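Local coordinates for protein cystathionine gamma-synthase (Xanthomonas oryzae pv. oryzae KACC 10331, PDB 6LD7) that probably makes cystathionine for the methionine biosynthesis pathway, using pyridoxal 5'-phosphate as its cofactor, at residues 154-159 with 165-170; 114-119 with 130-135; 92-97 with 200-205; 158-163 with 351-356. The protein carries 1 engineered substitution. All coordinates share one frame; numbering follows the deposited sequence.

Contact 1 (154-159 with 165-170); sequences IETPSN and TDLRFV
Ile154 meets three residues of 165-170, and its two branches divide the work. CG1 lies beside the backbone N (chi1 -54°), which leaves Ile154 CG2 anti to that N and 3.8 Å from Thr165 CG2; the same methyl also touches Leu167 CD2. The longer branch points elsewhere: Ile154 CD1 meets Val170 CG1 at 3.6 Å, two aliphatic ends coming tip to tip. Thr156 adds its OG1, 3.8 Å from Leu167 CD2. This is the closely packed, mainly aliphatic part, where Ile154 of strand 151-155 lies under Thr165 and the first turn of helix 167-176. Strand and helix belong to a beta-alpha-beta unit completed by strand 180-184, and Ile154 pairs through its backbone with Val182 and Asp184 in the seven-stranded sheet. Asp166 is the N-cap of the helix: its OD1 accepts from Phe169 N at 3.1 Å in a nearly straight bond, with the N-H arriving from above the carboxylate plane. Gln303 grips the same turn from outside, bonding to Thr165 O and Leu167 N. The other side of Thr165 is looser and wet. Two waters link its OG1 to the strand: one donates to Thr165 OG1 and accepts from Glu155 N, while the second accepts from Thr165 OG1 and donates to Glu155 O. CB of Glu155 points away from 165-170, and its OE2 takes the N-H of Tyr112.

Contact 2 (114-119 with 130-135); sequences GSWRLF and LITADL
Trp116 and Phe119, one helical turn apart, face Leu130 and Thr132, which point the same way from alternate positions of a strand. Helix and strand are consecutive members of the beta-alpha-beta unit formed by strand 104-108, helix 113-124 and strand 129-133; the short segments run roughly antiparallel, at 150°, with their axes 11.4 Å apart. Along the helix, Ser115 O accepts from Phe119 N and lies 3.1 Å above the plane of the Phe119 ring, toward its rim. Trp116 then reaches out with the six-membered half of its indole. Its CH2 meets Thr132 CB at 3.7 Å, the threonine sitting at the ring edge near its plane, while CZ3 approaches Leu130 CD1 at 3.8 Å. On the five-membered side NE1 makes a weak bond to Pro108 O, which may restrain the indole. The next two residues look to another surface: Arg117 packs on Asn238 and Leu118 on Ala239 of the second subunit. Phe119 comes last on the segment. Its CB points at the strand, but with CG beside the backbone N (chi1 -53°) the ring leads off toward Leu105 and Val107 of strand 104-108 and Ile91 of helix 87-98. What remains for strand 129-133, outermost in this chain's sheet, is the stem of the side chain: Phe119 CB lies 3.9 Å from Leu130 CD2.

Contact 3 (92-97 with 200-205); sequences NLVLNA and ADLVLH
Val94 carries the helix side of this contact alone, spreading its two methyls over Leu202 and Leu204. From CB, which points at the strand, CG1 stands anti to the backbone N (chi1 173°) and meets Leu202 CD1 at 3.9 Å, the two side chains extending toward each other. CG2, beside the backbone N, turns to the next inward-facing residue and comes 4.0 Å from Leu204 CD2. Leu204 holds its CG between its own N and carbonyl carbon (chi1 67°), whereas Leu202 keeps CG beside the N, and the two leucines reach different branches of the valine. Elsewhere on the helix, Asn92 O takes two N-H groups, the backbone N of Asn96 and its side-chain ND2; the latter bond is 2.9 Å long and comes from above the carbonyl plane. Asn96 O also accepts from Lys125 of the second subunit, which places this helix by the subunit interface. Just before the strand, Asp201 forms a salt bridge with Arg225. Helix 87-98 thus lies against strand 202-206 of the seven-stranded mixed sheet, the helix-on-sheet layering of the large domain in fold-type I pyridoxal-phosphate enzymes.

Contact 4 (158-163 with 351-356); sequences SNPLLR and MTHAAM
His353 meets Pro160 and the end of Asn159 across a small interface between two loops, with no hydrogen bond between them. The second loop begins at Met351, which packs on Phe46 of the second subunit and opens a type I beta turn to Ala354. Thr352 follows within the turn and packs on Arg372. Its OG1 lies in the plane of the neighbouring imidazole, at the ring edge, and is hydrogen-bonded to His353 ND1 at 2.6 Å; this bond restrains the rotation of the ring. His353 has CG beside the backbone N (chi1 -67°), which sends the far side of the ring toward the first loop: CE1 is 4.0 Å from Pro160 CD, and NE2 is 4.1 Å from the same carbon. The side chain of Asn159 slides past the ring in the opposite direction, amide and imidazole planes 40° apart. Farther on, His353 O accepts from Arg361 and, weakly, from Met356 N. The first loop is braced internally. A cis peptide precedes Pro160, Ser158 OG accepts from Arg163 N at 3.1 Å, and Ser158 N donates to Arg163 O at 2.9 Å; Ser312 holds Pro160 O. The side chain of Asn159 lies about 6 Å from a triethylene glycol, probably from the crystallisation liquor. Such a meeting of the loop after strand 151-155 with the C-terminal part of the chain is consistent with the rim of the active-site cleft in this family.

Overall arrangement
Contacts 1, 2 and 3 all rest on the seven-stranded sheet, their centres 14 to 15 Å apart. Contact 2 closes first along the chain and contact 1 follows; both fall within the long excursion between the segments of contact 3. Leu135 packs on Ile154 and Thr165, joining contacts 1 and 2, while Leu118 and Phe119 meet Leu95 between contacts 2 and 3, so that contact 2 touches both of the others. Contact 4 shares Ser158 and Asn159 with contact 1 but leaves the sheet, linking its loop to 351-356 at the probable active-site rim; its centre is about 22 Å from that of contact 3. Contacts 2, 3 and 4 all touch the second subunit.

Contact 1 (154-159 with 165-170)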
loop_
_atom_site.group_PDB
_atom_site.type_symbol
_atom_site.label_atom_id
_atom_site.label_comp_id
_atom_site.label_asym_id
_atom_site.label_seq_id
_atom_site.Cartn_x
_atom_site.Cartn_y
_atom_site.Cartn_z
ATOM N N ILE C 154 10.267 -17.934 -28.683
ATOM C CA ILE C 154 10.408 -16.785 -29.585
ATOM C C ILE C 154 10.409 -15.507 -28.783
ATOM O O ILE C 154 9.509 -15.326 -27.962
ATOM C CB ILE C 154 9.269 -16.779 -30.575
ATOM C CG1 ILE C 154 9.163 -18.089 -31.315
ATOM C CG2 ILE C 154 9.367 -15.594 -31.490
ATOM C CD1 ILE C 154 7.921 -18.180 -32.081
ATOM N N GLU C 155 11.320 -14.604 -29.077
ATOM C CA GLU C 155 11.307 -13.274 -28.425
ATOM C C GLU C 155 11.368 -12.238 -29.539
ATOM O O GLU C 155 12.450 -12.031 -30.238
ATOM C CB GLU C 155 12.454 -13.139 -27.437
ATOM C CG GLU C 155 12.467 -11.822 -26.669
ATOM C CD GLU C 155 13.695 -11.673 -25.788
ATOM O OE1 GLU C 155 14.160 -10.459 -25.689
ATOM O OE2 GLU C 155 14.189 -12.786 -25.220
ATOM N N THR C 156 10.218 -11.634 -29.827
ATOM C CA THR C 156 10.180 -10.649 -30.925
ATOM C C THR C 156 9.404 -9.425 -30.512
ATOM O O THR C 156 8.244 -9.565 -30.128
ATOM C CB THR C 156 9.218 -10.862 -32.111
ATOM O OG1 THR C 156 8.281 -11.941 -32.199
ATOM C CG2 THR C 156 9.827 -10.411 -33.377
ATOM N N PRO C 157 9.849 -8.211 -30.870
ATOM C CA PRO C 157 11.192 -7.925 -31.363
ATOM C C PRO C 157 12.288 -8.253 -30.354
ATOM O O PRO C 157 12.009 -8.260 -29.152
ATOM C CB PRO C 157 11.197 -6.383 -31.516
ATOM C CG PRO C 157 9.758 -6.021 -31.627
ATOM C CD PRO C 157 9.101 -6.992 -30.682
ATOM N N SER C 158 13.505 -8.411 -30.839
ATOM C CA SER C 158 14.679 -8.773 -30.021
ATOM C C SER C 158 15.248 -7.475 -29.428
ATOM O O SER C 158 14.959 -6.381 -29.913
ATOM C CB SER C 158 15.695 -9.577 -30.889
ATOM O OG SER C 158 16.544 -8.673 -31.604
ATOM N N ASN C 159 16.089 -7.597 -28.439
ATOM C CA ASN C 159 16.677 -6.472 -27.711
ATOM C C ASN C 159 18.180 -6.678 -27.783
ATOM O O ASN C 159 18.589 -7.784 -27.529
ATOM C CB ASN C 159 16.186 -6.455 -26.268
ATOM C CG ASN C 159 17.187 -5.645 -25.460
ATOM O OD1 ASN C 159 18.162 -6.190 -24.939
ATOM N ND2 ASN C 159 17.193 -4.354 -25.628
ATOM N N THR C 165 11.012 -11.713 -35.572
ATOM C CA THR C 165 10.793 -13.106 -35.925
ATOM C C THR C 165 9.390 -13.220 -36.472
ATOM O O THR C 165 8.415 -12.670 -35.865
ATOM C CB THR C 165 10.901 -13.997 -34.690
ATOM O OG1 THR C 165 12.179 -13.757 -34.103
ATOM C CG2 THR C 165 10.689 -15.444 -35.012
ATOM N N ASP C 166 9.270 -14.032 -37.510
ATOM C CA ASP C 166 7.989 -14.229 -38.220
ATOM C C ASP C 166 7.189 -15.263 -37.470
ATOM O O ASP C 166 7.500 -16.477 -37.501
ATOM C CB ASP C 166 8.296 -14.535 -39.683
ATOM C CG ASP C 166 7.077 -14.839 -40.530
ATOM O OD1 ASP C 166 5.935 -15.117 -39.965
ATOM O OD2 ASP C 166 7.284 -14.766 -41.748
ATOM N N LEU C 167 6.205 -14.805 -36.724
ATOM C CA LEU C 167 5.435 -15.702 -35.831
ATOM C C LEU C 167 4.805 -16.829 -36.637
ATOM O O LEU C 167 4.868 -18.016 -36.196
ATOM C CB LEU C 167 4.371 -14.894 -35.070
ATOM C CG LEU C 167 4.940 -13.917 -34.029
ATOM C CD1 LEU C 167 3.841 -13.096 -33.402
ATOM C CD2 LEU C 167 5.689 -14.685 -32.947
ATOM N N ARG C 168 4.048 -16.494 -37.664
ATOM C CA ARG C 168 3.272 -17.533 -38.408
ATOM C C ARG C 168 4.272 -18.576 -38.959
ATOM O O ARG C 168 4.021 -19.767 -38.859
ATOM C CB ARG C 168 2.445 -16.939 -39.588
ATOM C CG ARG C 168 1.356 -17.917 -40.015
ATOM C CD ARG C 168 0.425 -17.439 -41.096
ATOM N NE ARG C 168 -0.604 -16.519 -40.660
ATOM C CZ ARG C 168 -0.560 -15.173 -40.706
ATOM N NH1 ARG C 168 0.489 -14.496 -41.154
ATOM N NH2 ARG C 168 -1.575 -14.497 -40.203
ATOM N N PHE C 169 5.360 -18.137 -39.562
ATOM C CA PHE C 169 6.382 -19.059 -40.135
ATOM C C PHE C 169 6.883 -19.995 -39.024
ATOM O O PHE C 169 6.881 -21.285 -39.158
ATOM C CB PHE C 169 7.526 -18.245 -40.781
ATOM C CG PHE C 169 8.734 -19.072 -41.155
ATOM C CD1 PHE C 169 8.640 -20.065 -42.116
ATOM C CD2 PHE C 169 9.979 -18.801 -40.606
ATOM C CE1 PHE C 169 9.747 -20.862 -42.424
ATOM C CE2 PHE C 169 11.085 -19.571 -40.924
ATOM C CZ PHE C 169 10.970 -20.619 -41.821
ATOM N N VAL C 170 7.349 -19.401 -37.911
ATOM C CA VAL C 170 8.018 -20.243 -36.872
ATOM C C VAL C 170 7.016 -21.193 -36.250
ATOM O O VAL C 170 7.340 -22.409 -36.113
ATOM C CB VAL C 170 8.753 -19.413 -35.822
ATOM C CG1 VAL C 170 9.303 -20.279 -34.696
ATOM C CG2 VAL C 170 9.861 -18.668 -36.499
HETATM O O HOH W 1 13.027 -15.031 -31.605
HETATM O O HOH W 2 13.123 -11.605 -32.848
#

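Contact 2 (114-119 with 130-135)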
loop_
_atom_site.group_PDB
_atom_site.type_symbol
_atom_site.label_atom_id
_atom_site.label_comp_id
_atom_site.label_asym_id
_atom_site.label_seq_id
_atom_site.Cartn_x
_atom_site.Cartn_y
_atom_site.Cartn_z
ATOM N N GLY C 114 18.871 -12.559 -19.061
ATOM C CA GLY C 114 18.370 -13.268 -17.856
ATOM C C GLY C 114 17.784 -14.617 -18.269
ATOM O O GLY C 114 17.977 -15.649 -17.587
ATOM N N SER C 115 17.230 -14.675 -19.466
ATOM C CA SER C 115 16.640 -15.919 -20.009
ATOM C C SER C 115 17.814 -16.851 -20.289
ATOM O O SER C 115 17.794 -17.989 -19.776
ATOM C CB SER C 115 15.778 -15.655 -21.242
ATOM O OG SER C 115 14.692 -14.763 -20.951
ATOM N N TRP C 116 18.848 -16.372 -20.986
ATOM C CA TRP C 116 20.074 -17.196 -21.278
ATOM C C TRP C 116 20.704 -17.721 -19.955
ATOM O O TRP C 116 21.118 -18.900 -19.921
ATOM C CB TRP C 116 21.134 -16.428 -22.116
ATOM C CG TRP C 116 20.954 -16.680 -23.580
ATOM C CD1 TRP C 116 20.509 -15.797 -24.561
ATOM C CD2 TRP C 116 21.113 -17.965 -24.229
ATOM N NE1 TRP C 116 20.359 -16.467 -25.759
ATOM C CE2 TRP C 116 20.696 -17.797 -25.581
ATOM C CE3 TRP C 116 21.530 -19.236 -23.795
ATOM C CZ2 TRP C 116 20.807 -18.846 -26.501
ATOM C CZ3 TRP C 116 21.531 -20.275 -24.689
ATOM C CH2 TRP C 116 21.217 -20.073 -26.031
ATOM N N ARG C 117 20.866 -16.859 -18.939
ATOM C CA ARG C 117 21.516 -17.238 -17.638
ATOM C C ARG C 117 20.740 -18.412 -17.022
ATOM O O ARG C 117 21.366 -19.444 -16.656
ATOM C CB ARG C 117 21.568 -15.995 -16.770
ATOM C CG ARG C 117 21.854 -16.270 -15.303
ATOM C CD ARG C 117 21.914 -15.064 -14.404
ATOM N NE ARG C 117 20.858 -14.009 -14.335
ATOM C CZ ARG C 117 19.452 -14.006 -14.466
ATOM N NH1 ARG C 117 18.562 -15.022 -14.825
ATOM N NH2 ARG C 117 18.959 -12.797 -14.198
ATOM N N LEU C 118 19.402 -18.321 -17.032
ATOM C CA LEU C 118 18.537 -19.360 -16.446
ATOM C C LEU C 118 18.617 -20.635 -17.300
ATOM O O LEU C 118 18.884 -21.753 -16.715
ATOM C CB LEU C 118 17.101 -18.855 -16.256
ATOM C CG LEU C 118 16.154 -19.928 -15.727
ATOM C CD1 LEU C 118 16.654 -20.504 -14.378
ATOM C CD2 LEU C 118 14.747 -19.407 -15.615
ATOM N N PHE C 119 18.473 -20.521 -18.632
ATOM C CA PHE C 119 18.573 -21.706 -19.505
ATOM C C PHE C 119 19.948 -22.342 -19.336
ATOM O O PHE C 119 19.979 -23.522 -19.197
ATOM C CB PHE C 119 18.336 -21.379 -20.972
ATOM C CG PHE C 119 17.067 -20.639 -21.271
ATOM C CD1 PHE C 119 15.915 -20.850 -20.515
ATOM C CD2 PHE C 119 16.995 -19.769 -22.340
ATOM C CE1 PHE C 119 14.735 -20.177 -20.811
ATOM C CE2 PHE C 119 15.828 -19.076 -22.605
ATOM C CZ PHE C 119 14.702 -19.264 -21.841
ATOM N N LEU C 130 19.510 -27.673 -24.588
ATOM C CA LEU C 130 19.368 -26.394 -25.315
ATOM C C LEU C 130 19.844 -26.584 -26.754
ATOM O O LEU C 130 20.910 -27.129 -26.897
ATOM C CB LEU C 130 20.364 -25.396 -24.756
ATOM C CG LEU C 130 20.042 -24.850 -23.415
ATOM C CD1 LEU C 130 20.977 -23.673 -23.156
ATOM C CD2 LEU C 130 18.567 -24.467 -23.417
ATOM N N ILE C 131 19.153 -25.989 -27.690
ATOM C CA ILE C 131 19.606 -25.727 -29.083
ATOM C C ILE C 131 19.499 -24.221 -29.272
ATOM O O ILE C 131 18.443 -23.664 -28.978
ATOM C CB ILE C 131 18.775 -26.503 -30.114
ATOM C CG1 ILE C 131 18.986 -28.007 -30.004
ATOM C CG2 ILE C 131 19.146 -26.089 -31.535
ATOM C CD1 ILE C 131 17.942 -28.786 -30.778
ATOM N N THR C 132 20.545 -23.573 -29.736
ATOM C CA THR C 132 20.466 -22.157 -30.087
ATOM C C THR C 132 20.211 -22.028 -31.599
ATOM O O THR C 132 20.608 -22.884 -32.355
ATOM C CB THR C 132 21.584 -21.357 -29.431
ATOM O OG1 THR C 132 21.949 -20.517 -30.526
ATOM C CG2 THR C 132 22.713 -22.157 -28.852
ATOM N N ALA C 133 19.399 -21.061 -32.008
ATOM C CA ALA C 133 18.949 -20.902 -33.406
ATOM C C ALA C 133 18.724 -19.430 -33.659
ATOM O O ALA C 133 18.346 -18.680 -32.733
ATOM C CB ALA C 133 17.697 -21.670 -33.686
ATOM N N ASP C 134 18.977 -19.022 -34.879
ATOM C CA ASP C 134 18.543 -17.700 -35.388
ATOM C C ASP C 134 17.198 -17.950 -36.054
ATOM O O ASP C 134 17.164 -18.484 -37.190
ATOM C CB ASP C 134 19.609 -17.072 -36.288
ATOM C CG ASP C 134 19.207 -15.675 -36.746
ATOM O OD1 ASP C 134 17.935 -15.333 -36.685
ATOM O OD2 ASP C 134 20.140 -14.958 -37.167
ATOM N N LEU C 135 16.110 -17.627 -35.367
ATOM C CA LEU C 135 14.756 -17.884 -35.868
ATOM C C LEU C 135 14.409 -17.010 -37.089
ATOM O O LEU C 135 13.307 -17.209 -37.660
ATOM C CB LEU C 135 13.769 -17.705 -34.701
ATOM C CG LEU C 135 13.962 -18.618 -33.490
ATOM C CD1 LEU C 135 12.775 -18.461 -32.571
ATOM C CD2 LEU C 135 14.093 -20.076 -33.873
#

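Contact 3 (92-97 with 200-205)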
loop_
_atom_site.group_PDB
_atom_site.type_symbol
_atom_site.label_atom_id
_atom_site.label_comp_id
_atom_site.label_asym_id
_atom_site.label_seq_id
_atom_site.Cartn_x
_atom_site.Cartn_y
_atom_site.Cartn_z
ATOM N N ASN C 92 10.680 -19.340 -15.688
ATOM C CA ASN C 92 10.900 -20.486 -14.779
ATOM C C ASN C 92 9.655 -21.387 -14.751
ATOM O O ASN C 92 9.786 -22.646 -14.908
ATOM C CB ASN C 92 11.308 -19.939 -13.408
ATOM C CG ASN C 92 11.616 -21.039 -12.405
ATOM O OD1 ASN C 92 11.971 -22.069 -12.870
ATOM N ND2 ASN C 92 11.836 -20.737 -11.131
ATOM N N LEU C 93 8.469 -20.801 -14.536
ATOM C CA LEU C 93 7.220 -21.582 -14.517
ATOM C C LEU C 93 7.031 -22.417 -15.806
ATOM O O LEU C 93 6.773 -23.653 -15.761
ATOM C CB LEU C 93 6.107 -20.572 -14.319
ATOM C CG LEU C 93 4.722 -21.206 -14.425
ATOM C CD1 LEU C 93 4.540 -22.322 -13.427
ATOM C CD2 LEU C 93 3.654 -20.166 -14.289
ATOM N N VAL C 94 7.196 -21.817 -16.978
ATOM C CA VAL C 94 7.022 -22.563 -18.247
ATOM C C VAL C 94 8.036 -23.706 -18.346
ATOM O O VAL C 94 7.624 -24.756 -18.739
ATOM C CB VAL C 94 7.177 -21.646 -19.443
ATOM C CG1 VAL C 94 7.165 -22.449 -20.724
ATOM C CG2 VAL C 94 6.127 -20.531 -19.410
ATOM N N LEU C 95 9.303 -23.461 -18.074
ATOM C CA LEU C 95 10.344 -24.512 -18.102
ATOM C C LEU C 95 9.938 -25.711 -17.250
ATOM O O LEU C 95 10.136 -26.837 -17.719
ATOM C CB LEU C 95 11.682 -23.982 -17.625
ATOM C CG LEU C 95 12.251 -22.819 -18.439
ATOM C CD1 LEU C 95 13.554 -22.347 -17.752
ATOM C CD2 LEU C 95 12.501 -23.216 -19.875
ATOM N N ASN C 96 9.407 -25.477 -16.054
ATOM C CA ASN C 96 9.002 -26.559 -15.144
ATOM C C ASN C 96 7.679 -27.172 -15.602
ATOM O O ASN C 96 7.499 -28.376 -15.453
ATOM C CB ASN C 96 8.842 -26.029 -13.725
ATOM C CG ASN C 96 10.166 -25.885 -13.016
ATOM O OD1 ASN C 96 10.659 -26.857 -12.435
ATOM N ND2 ASN C 96 10.713 -24.674 -13.009
ATOM N N ALA C 97 6.733 -26.445 -16.155
ATOM C CA ALA C 97 5.475 -27.094 -16.541
ATOM C C ALA C 97 5.678 -27.914 -17.813
ATOM O O ALA C 97 4.950 -28.880 -18.059
ATOM C CB ALA C 97 4.392 -26.098 -16.784
ATOM N N ALA C 200 0.429 -19.756 -31.259
ATOM C CA ALA C 200 1.356 -20.054 -30.126
ATOM C C ALA C 200 0.636 -20.754 -28.973
ATOM O O ALA C 200 -0.523 -20.426 -28.735
ATOM C CB ALA C 200 2.019 -18.796 -29.617
ATOM N N ASP C 201 1.335 -21.640 -28.241
ATOM C CA ASP C 201 0.752 -22.331 -27.088
ATOM C C ASP C 201 0.713 -21.392 -25.893
ATOM O O ASP C 201 -0.294 -21.404 -25.138
ATOM C CB ASP C 201 1.502 -23.611 -26.828
ATOM C CG ASP C 201 1.461 -24.532 -28.052
ATOM O OD1 ASP C 201 0.381 -25.095 -28.281
ATOM O OD2 ASP C 201 2.513 -24.639 -28.809
ATOM N N LEU C 202 1.735 -20.561 -25.767
ATOM C CA LEU C 202 1.935 -19.773 -24.567
ATOM C C LEU C 202 2.433 -18.414 -24.973
ATOM O O LEU C 202 3.305 -18.306 -25.879
ATOM C CB LEU C 202 2.996 -20.448 -23.674
ATOM C CG LEU C 202 2.606 -21.785 -23.075
ATOM C CD1 LEU C 202 3.854 -22.556 -22.689
ATOM C CD2 LEU C 202 1.707 -21.574 -21.879
ATOM N N VAL C 203 2.075 -17.440 -24.174
ATOM C CA VAL C 203 2.703 -16.128 -24.289
ATOM C C VAL C 203 3.060 -15.709 -22.867
ATOM O O VAL C 203 2.285 -15.968 -21.916
ATOM C CB VAL C 203 1.785 -15.155 -25.072
ATOM C CG1 VAL C 203 0.445 -14.923 -24.405
ATOM C CG2 VAL C 203 2.468 -13.820 -25.138
ATOM N N LEU C 204 4.173 -15.056 -22.717
ATOM C CA LEU C 204 4.543 -14.563 -21.374
ATOM C C LEU C 204 5.130 -13.156 -21.410
ATOM O O LEU C 204 5.445 -12.617 -22.500
ATOM C CB LEU C 204 5.482 -15.580 -20.741
ATOM C CG LEU C 204 6.871 -15.783 -21.362
ATOM C CD1 LEU C 204 7.820 -14.639 -21.003
ATOM C CD2 LEU C 204 7.482 -17.051 -20.796
ATOM N N HIS C 205 5.090 -12.504 -20.257
ATOM C CA HIS C 205 5.501 -11.089 -20.141
ATOM C C HIS C 205 6.277 -10.916 -18.845
ATOM O O HIS C 205 5.865 -11.528 -17.864
ATOM C CB HIS C 205 4.254 -10.211 -20.014
ATOM C CG HIS C 205 3.405 -10.126 -21.220
ATOM N ND1 HIS C 205 3.588 -9.147 -22.158
ATOM C CD2 HIS C 205 2.356 -10.905 -21.643
ATOM C CE1 HIS C 205 2.734 -9.357 -23.174
ATOM N NE2 HIS C 205 2.015 -10.494 -22.900
#

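Contact 4 (158-163 with 351-356)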
loop_
_atom_site.group_PDB
_atom_site.type_symbol
_atom_site.label_atom_id
_atom_site.label_comp_id
_atom_site.label_asym_id
_atom_site.label_seq_id
_atom_site.Cartn_x
_atom_site.Cartn_y
_atom_site.Cartn_z
ATOM N N SER C 158 13.505 -8.411 -30.839
ATOM C CA SER C 158 14.679 -8.773 -30.021
ATOM C C SER C 158 15.248 -7.475 -29.428
ATOM O O SER C 158 14.959 -6.381 -29.913
ATOM C CB SER C 158 15.695 -9.577 -30.889
ATOM O OG SER C 158 16.544 -8.673 -31.604
ATOM N N ASN C 159 16.089 -7.597 -28.439
ATOM C CA ASN C 159 16.677 -6.472 -27.711
ATOM C C ASN C 159 18.180 -6.678 -27.783
ATOM O O ASN C 159 18.589 -7.784 -27.529
ATOM C CB ASN C 159 16.186 -6.455 -26.268
ATOM C CG ASN C 159 17.187 -5.645 -25.460
ATOM O OD1 ASN C 159 18.162 -6.190 -24.939
ATOM N ND2 ASN C 159 17.193 -4.354 -25.628
ATOM N N PRO C 160 19.073 -5.724 -28.141
ATOM C CA PRO C 160 18.714 -4.350 -28.462
ATOM C C PRO C 160 18.582 -4.003 -29.964
ATOM O O PRO C 160 18.493 -2.807 -30.285
ATOM C CB PRO C 160 19.918 -3.611 -27.825
ATOM C CG PRO C 160 21.073 -4.503 -28.228
ATOM C CD PRO C 160 20.535 -5.937 -28.084
ATOM N N LEU C 161 18.670 -4.984 -30.864
ATOM C CA LEU C 161 18.695 -4.688 -32.330
ATOM C C LEU C 161 17.315 -4.800 -32.988
ATOM O O LEU C 161 17.270 -4.571 -34.166
ATOM C CB LEU C 161 19.704 -5.563 -33.056
ATOM C CG LEU C 161 21.126 -5.528 -32.495
ATOM C CD1 LEU C 161 22.012 -6.453 -33.314
ATOM C CD2 LEU C 161 21.690 -4.140 -32.482
ATOM N N LEU C 162 16.250 -5.076 -32.262
ATOM C CA LEU C 162 14.851 -5.089 -32.774
ATOM C C LEU C 162 14.737 -5.959 -34.028
ATOM O O LEU C 162 13.996 -5.597 -34.890
ATOM C CB LEU C 162 14.457 -3.607 -32.968
ATOM C CG LEU C 162 14.173 -3.033 -31.583
ATOM C CD1 LEU C 162 15.105 -1.992 -31.110
ATOM C CD2 LEU C 162 12.738 -2.764 -31.370
ATOM N N ARG C 163 15.318 -7.144 -34.013
ATOM C CA ARG C 163 15.078 -8.201 -35.044
ATOM C C ARG C 163 13.675 -8.718 -34.869
ATOM O O ARG C 163 13.195 -8.911 -33.715
ATOM C CB ARG C 163 16.082 -9.373 -34.966
ATOM C CG ARG C 163 17.559 -8.971 -34.919
ATOM C CD ARG C 163 18.078 -8.647 -36.305
ATOM N NE ARG C 163 18.051 -7.254 -36.592
ATOM C CZ ARG C 163 19.061 -6.437 -37.036
ATOM N NH1 ARG C 163 20.316 -6.820 -37.279
ATOM N NH2 ARG C 163 18.721 -5.177 -37.250
ATOM N N MET C 351 26.364 -1.951 -19.720
ATOM C CA MET C 351 25.169 -2.076 -18.849
ATOM C C MET C 351 24.592 -3.450 -19.125
ATOM O O MET C 351 25.185 -4.418 -18.611
ATOM C CB MET C 351 24.170 -0.932 -19.031
ATOM C CG MET C 351 24.745 0.379 -18.624
ATOM S SD MET C 351 23.779 1.928 -18.914
ATOM C CE MET C 351 22.361 1.720 -17.843
ATOM N N THR C 352 23.665 -3.564 -20.061
ATOM C CA THR C 352 22.897 -4.796 -20.361
ATOM C C THR C 352 23.823 -5.908 -20.809
ATOM O O THR C 352 23.435 -6.991 -20.574
ATOM C CB THR C 352 21.792 -4.568 -21.417
ATOM O OG1 THR C 352 22.374 -4.144 -22.669
ATOM C CG2 THR C 352 20.781 -3.559 -20.910
ATOM N N HIS C 353 24.960 -5.659 -21.463
ATOM C CA HIS C 353 25.815 -6.724 -22.089
ATOM C C HIS C 353 27.259 -6.625 -21.593
ATOM O O HIS C 353 28.184 -7.073 -22.315
ATOM C CB HIS C 353 25.777 -6.610 -23.639
ATOM C CG HIS C 353 24.450 -6.921 -24.246
ATOM N ND1 HIS C 353 23.313 -6.161 -23.957
ATOM C CD2 HIS C 353 24.044 -7.960 -25.018
ATOM C CE1 HIS C 353 22.272 -6.699 -24.584
ATOM N NE2 HIS C 353 22.695 -7.815 -25.210
ATOM N N ALA C 354 27.460 -5.982 -20.442
ATOM C CA ALA C 354 28.789 -5.747 -19.808
ATOM C C ALA C 354 29.425 -7.099 -19.405
ATOM O O ALA C 354 30.609 -7.176 -19.582
ATOM C CB ALA C 354 28.673 -4.834 -18.604
ATOM N N ALA C 355 28.647 -8.118 -19.032
ATOM C CA ALA C 355 29.180 -9.444 -18.576
ATOM C C ALA C 355 29.743 -10.207 -19.790
ATOM O O ALA C 355 30.627 -11.029 -19.585
ATOM C CB ALA C 355 28.118 -10.264 -17.868
ATOM N N MET C 356 29.333 -9.893 -21.032
ATOM C CA MET C 356 29.908 -10.597 -22.209
ATOM C C MET C 356 31.345 -10.106 -22.381
ATOM O O MET C 356 31.629 -8.946 -21.956
ATOM C CB MET C 356 29.111 -10.278 -23.473
ATOM C CG MET C 356 27.755 -10.916 -23.521
ATOM S SD MET C 356 26.760 -10.282 -24.937
ATOM C CE MET C 356 27.339 -11.241 -26.314
#